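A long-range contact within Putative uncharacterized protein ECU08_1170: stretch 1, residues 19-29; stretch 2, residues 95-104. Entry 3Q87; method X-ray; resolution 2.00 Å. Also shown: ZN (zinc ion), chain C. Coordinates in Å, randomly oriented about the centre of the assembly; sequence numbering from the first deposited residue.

Stretch 1 (19-29) KLILECEKAES
Stretch 2 (95-104) VVEGSLRCDM

Residues 20-24 and 98-102 pair as antiparallel strands (154° between their directions), in the register Leu20-Cys102, Leu22-Leu100, Cys24-Gly98. Phi/psi values stay near -100/128 from Leu20 to Cys24. Ile21 N donates to Arg101 O (2.7 Å) and Arg101 N to Ile21 O (2.8 Å); Glu23 N and Ser99 O (2.8 Å) and Ser99 N and Glu23 O (2.7 Å) repeat the pattern.

At Glu25 (-76/-54) and, across from it, Glu97 (-134/129) both chains turn a corner; a bulge shifts the register by one to pair Lys26 with Glu97, and a second restores it, so that Ala27 pairs with Val95. Glu97 O accepts from Lys26 N (3.0 Å) and weakly from Glu25 N (2.8 Å), while Lys26 O receives Val96 N (2.9 Å) and Glu97 N (3.1 Å). Gly98 (166/-151) suits this crowded place: a CB would lie 2.2 Å from Glu23 O.

One face is apolar and largely buried. Leu20 (m,t) packs CD2 4.0 Å from Cys102 CB; Leu22 (chi1 t, chi2 -106°) brings CD2 3.7 Å from CD2 of Leu100 (m,t). Cys102, chi1 t, directs SG to zinc at 2.3 Å.

On the other face, Ile21 (m,m) lays CB over the Arg101 guanidinium (t,t,p, chi4 80°). Lys26 (p,t,m,t) sets CG 3.2 Å from Val96 CG2; within its own stretch its NZ forms a salt bridge to Glu28 OE2 (3.4 Å), the hydrogen bond in it weak. Asp103, chi1 p, points toward stretch 1, and its OD1 accepts Lys19 N (3.1 Å).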

# COMPACT_ATOMS: atom_id res chain seq x y z
N LYS A 19 -5.15 -14.34 -10.01
CA LYS A 19 -3.94 -13.81 -10.62
C LYS A 19 -4.24 -12.53 -11.37
O LYS A 19 -5.15 -12.49 -12.19
CB LYS A 19 -3.37 -14.83 -11.61
CG LYS A 19 -3.04 -16.17 -11.01
CD LYS A 19 -2.90 -17.22 -12.11
CE LYS A 19 -3.09 -18.64 -11.58
NZ LYS A 19 -3.13 -19.63 -12.70
N LEU A 20 -3.49 -11.46 -11.09
CA LEU A 20 -3.63 -10.23 -11.85
C LEU A 20 -2.65 -10.27 -13.01
O LEU A 20 -1.46 -10.41 -12.79
CB LEU A 20 -3.37 -9.00 -10.98
CG LEU A 20 -4.27 -8.89 -9.74
CD1 LEU A 20 -4.02 -7.59 -8.96
CD2 LEU A 20 -5.74 -9.03 -10.14
N ILE A 21 -3.16 -10.17 -14.23
CA ILE A 21 -2.30 -10.25 -15.42
C ILE A 21 -1.98 -8.87 -15.96
O ILE A 21 -2.86 -8.04 -16.15
CB ILE A 21 -2.93 -11.10 -16.54
CG1 ILE A 21 -3.37 -12.46 -15.99
CG2 ILE A 21 -1.95 -11.30 -17.69
CD1 ILE A 21 -2.25 -13.23 -15.31
N LEU A 22 -0.70 -8.63 -16.22
CA LEU A 22 -0.20 -7.34 -16.65
C LEU A 22 -0.25 -7.19 -18.16
O LEU A 22 0.20 -8.07 -18.90
CB LEU A 22 1.25 -7.17 -16.17
CG LEU A 22 1.99 -5.83 -16.17
CD1 LEU A 22 3.00 -5.80 -17.28
CD2 LEU A 22 1.08 -4.60 -16.25
N GLU A 23 -0.82 -6.07 -18.61
CA GLU A 23 -0.65 -5.62 -19.98
C GLU A 23 0.12 -4.31 -19.95
O GLU A 23 -0.24 -3.38 -19.24
CB GLU A 23 -1.98 -5.43 -20.68
CG GLU A 23 -1.91 -4.45 -21.83
CD GLU A 23 -2.72 -4.91 -23.02
OE1 GLU A 23 -3.46 -4.08 -23.60
OE2 GLU A 23 -2.61 -6.11 -23.38
N CYS A 24 1.19 -4.23 -20.74
CA CYS A 24 2.11 -3.12 -20.67
C CYS A 24 2.15 -2.32 -21.96
O CYS A 24 2.65 -2.80 -22.97
CB CYS A 24 3.50 -3.65 -20.33
SG CYS A 24 4.74 -2.38 -20.09
N GLU A 25 1.61 -1.10 -21.94
CA GLU A 25 1.77 -0.22 -23.09
C GLU A 25 3.18 0.38 -23.09
O GLU A 25 3.90 0.26 -24.08
CB GLU A 25 0.71 0.88 -23.11
CG GLU A 25 0.61 1.59 -24.46
CD GLU A 25 0.41 0.61 -25.62
OE1 GLU A 25 -0.64 -0.06 -25.66
OE2 GLU A 25 1.30 0.53 -26.50
N LYS A 26 3.58 1.00 -22.00
CA LYS A 26 4.97 1.44 -21.93
C LYS A 26 5.61 1.32 -20.55
O LYS A 26 4.96 1.54 -19.52
CB LYS A 26 5.15 2.83 -22.52
CG LYS A 26 4.51 3.95 -21.75
CD LYS A 26 5.18 5.28 -22.09
CE LYS A 26 6.68 5.26 -21.79
NZ LYS A 26 7.22 6.65 -21.59
N ALA A 27 6.89 0.97 -20.56
CA ALA A 27 7.66 0.72 -19.35
C ALA A 27 9.04 1.34 -19.47
O ALA A 27 9.61 1.37 -20.56
CB ALA A 27 7.80 -0.77 -19.11
N GLU A 28 9.58 1.83 -18.35
CA GLU A 28 10.91 2.42 -18.32
C GLU A 28 11.79 1.67 -17.34
O GLU A 28 11.29 1.04 -16.40
CB GLU A 28 10.82 3.90 -17.93
CG GLU A 28 10.07 4.75 -18.95
CD GLU A 28 9.92 6.21 -18.53
OE1 GLU A 28 9.95 6.49 -17.32
OE2 GLU A 28 9.75 7.07 -19.43
N SER A 29 13.09 1.69 -17.56
CA SER A 29 14.00 1.05 -16.62
C SER A 29 14.22 2.02 -15.47
O SER A 29 14.18 3.24 -15.67
CB SER A 29 15.32 0.66 -17.29
OG SER A 29 16.18 1.77 -17.39
N VAL A 95 6.29 0.19 -14.91
CA VAL A 95 5.27 0.28 -15.93
C VAL A 95 4.59 1.63 -15.76
O VAL A 95 3.99 1.90 -14.72
CB VAL A 95 4.21 -0.85 -15.80
CG1 VAL A 95 3.14 -0.71 -16.88
CG2 VAL A 95 4.87 -2.20 -15.88
N VAL A 96 4.71 2.50 -16.77
CA VAL A 96 4.08 3.80 -16.66
C VAL A 96 2.67 3.75 -17.25
O VAL A 96 1.76 4.39 -16.74
CB VAL A 96 4.93 4.94 -17.30
CG1 VAL A 96 6.41 4.76 -16.98
CG2 VAL A 96 4.74 4.97 -18.77
N GLU A 97 2.49 2.96 -18.30
CA GLU A 97 1.20 2.85 -18.97
C GLU A 97 0.86 1.38 -19.22
O GLU A 97 1.68 0.64 -19.75
CB GLU A 97 1.20 3.62 -20.29
CG GLU A 97 1.53 5.10 -20.15
CD GLU A 97 0.40 5.92 -19.53
OE1 GLU A 97 -0.79 5.54 -19.70
OE2 GLU A 97 0.70 6.95 -18.89
N GLY A 98 -0.34 0.97 -18.82
CA GLY A 98 -0.74 -0.41 -19.00
C GLY A 98 -1.98 -0.77 -18.21
O GLY A 98 -2.82 0.09 -17.93
N SER A 99 -2.08 -2.04 -17.82
CA SER A 99 -3.28 -2.54 -17.15
C SER A 99 -3.00 -3.80 -16.35
O SER A 99 -2.08 -4.57 -16.66
CB SER A 99 -4.35 -2.87 -18.19
OG SER A 99 -5.10 -1.72 -18.53
N LEU A 100 -3.81 -4.01 -15.32
CA LEU A 100 -3.82 -5.26 -14.58
C LEU A 100 -5.21 -5.86 -14.68
O LEU A 100 -6.19 -5.19 -14.42
CB LEU A 100 -3.48 -5.00 -13.11
CG LEU A 100 -2.08 -4.45 -12.82
CD1 LEU A 100 -1.94 -4.12 -11.35
CD2 LEU A 100 -0.98 -5.42 -13.29
N ARG A 101 -5.29 -7.14 -15.05
CA ARG A 101 -6.59 -7.80 -15.24
C ARG A 101 -6.72 -9.04 -14.35
O ARG A 101 -5.88 -9.92 -14.39
CB ARG A 101 -6.78 -8.20 -16.72
CG ARG A 101 -8.05 -9.03 -16.97
CD ARG A 101 -8.30 -9.33 -18.45
NE ARG A 101 -7.10 -9.79 -19.14
CZ ARG A 101 -6.63 -11.04 -19.07
NH1 ARG A 101 -7.26 -11.95 -18.33
NH2 ARG A 101 -5.53 -11.37 -19.74
N CYS A 102 -7.78 -9.10 -13.55
CA CYS A 102 -8.08 -10.28 -12.75
C CYS A 102 -8.42 -11.44 -13.67
O CYS A 102 -9.32 -11.33 -14.48
CB CYS A 102 -9.27 -10.03 -11.83
SG CYS A 102 -9.81 -11.56 -10.94
N ASP A 103 -7.71 -12.56 -13.54
CA ASP A 103 -7.92 -13.69 -14.45
C ASP A 103 -9.25 -14.39 -14.20
O ASP A 103 -9.69 -15.15 -15.05
CB ASP A 103 -6.76 -14.68 -14.38
CG ASP A 103 -6.67 -15.41 -13.04
OD1 ASP A 103 -7.36 -15.00 -12.08
OD2 ASP A 103 -5.92 -16.40 -12.94
N MET A 104 -9.88 -14.15 -13.06
CA MET A 104 -11.14 -14.83 -12.75
C MET A 104 -12.38 -14.04 -13.15
O MET A 104 -13.31 -14.61 -13.73
CB MET A 104 -11.22 -15.23 -11.28
CG MET A 104 -10.18 -16.28 -10.87
SD MET A 104 -10.46 -17.90 -11.60
CE MET A 104 -12.14 -18.20 -11.02
ZN ZN C . -11.64 -10.68 -9.87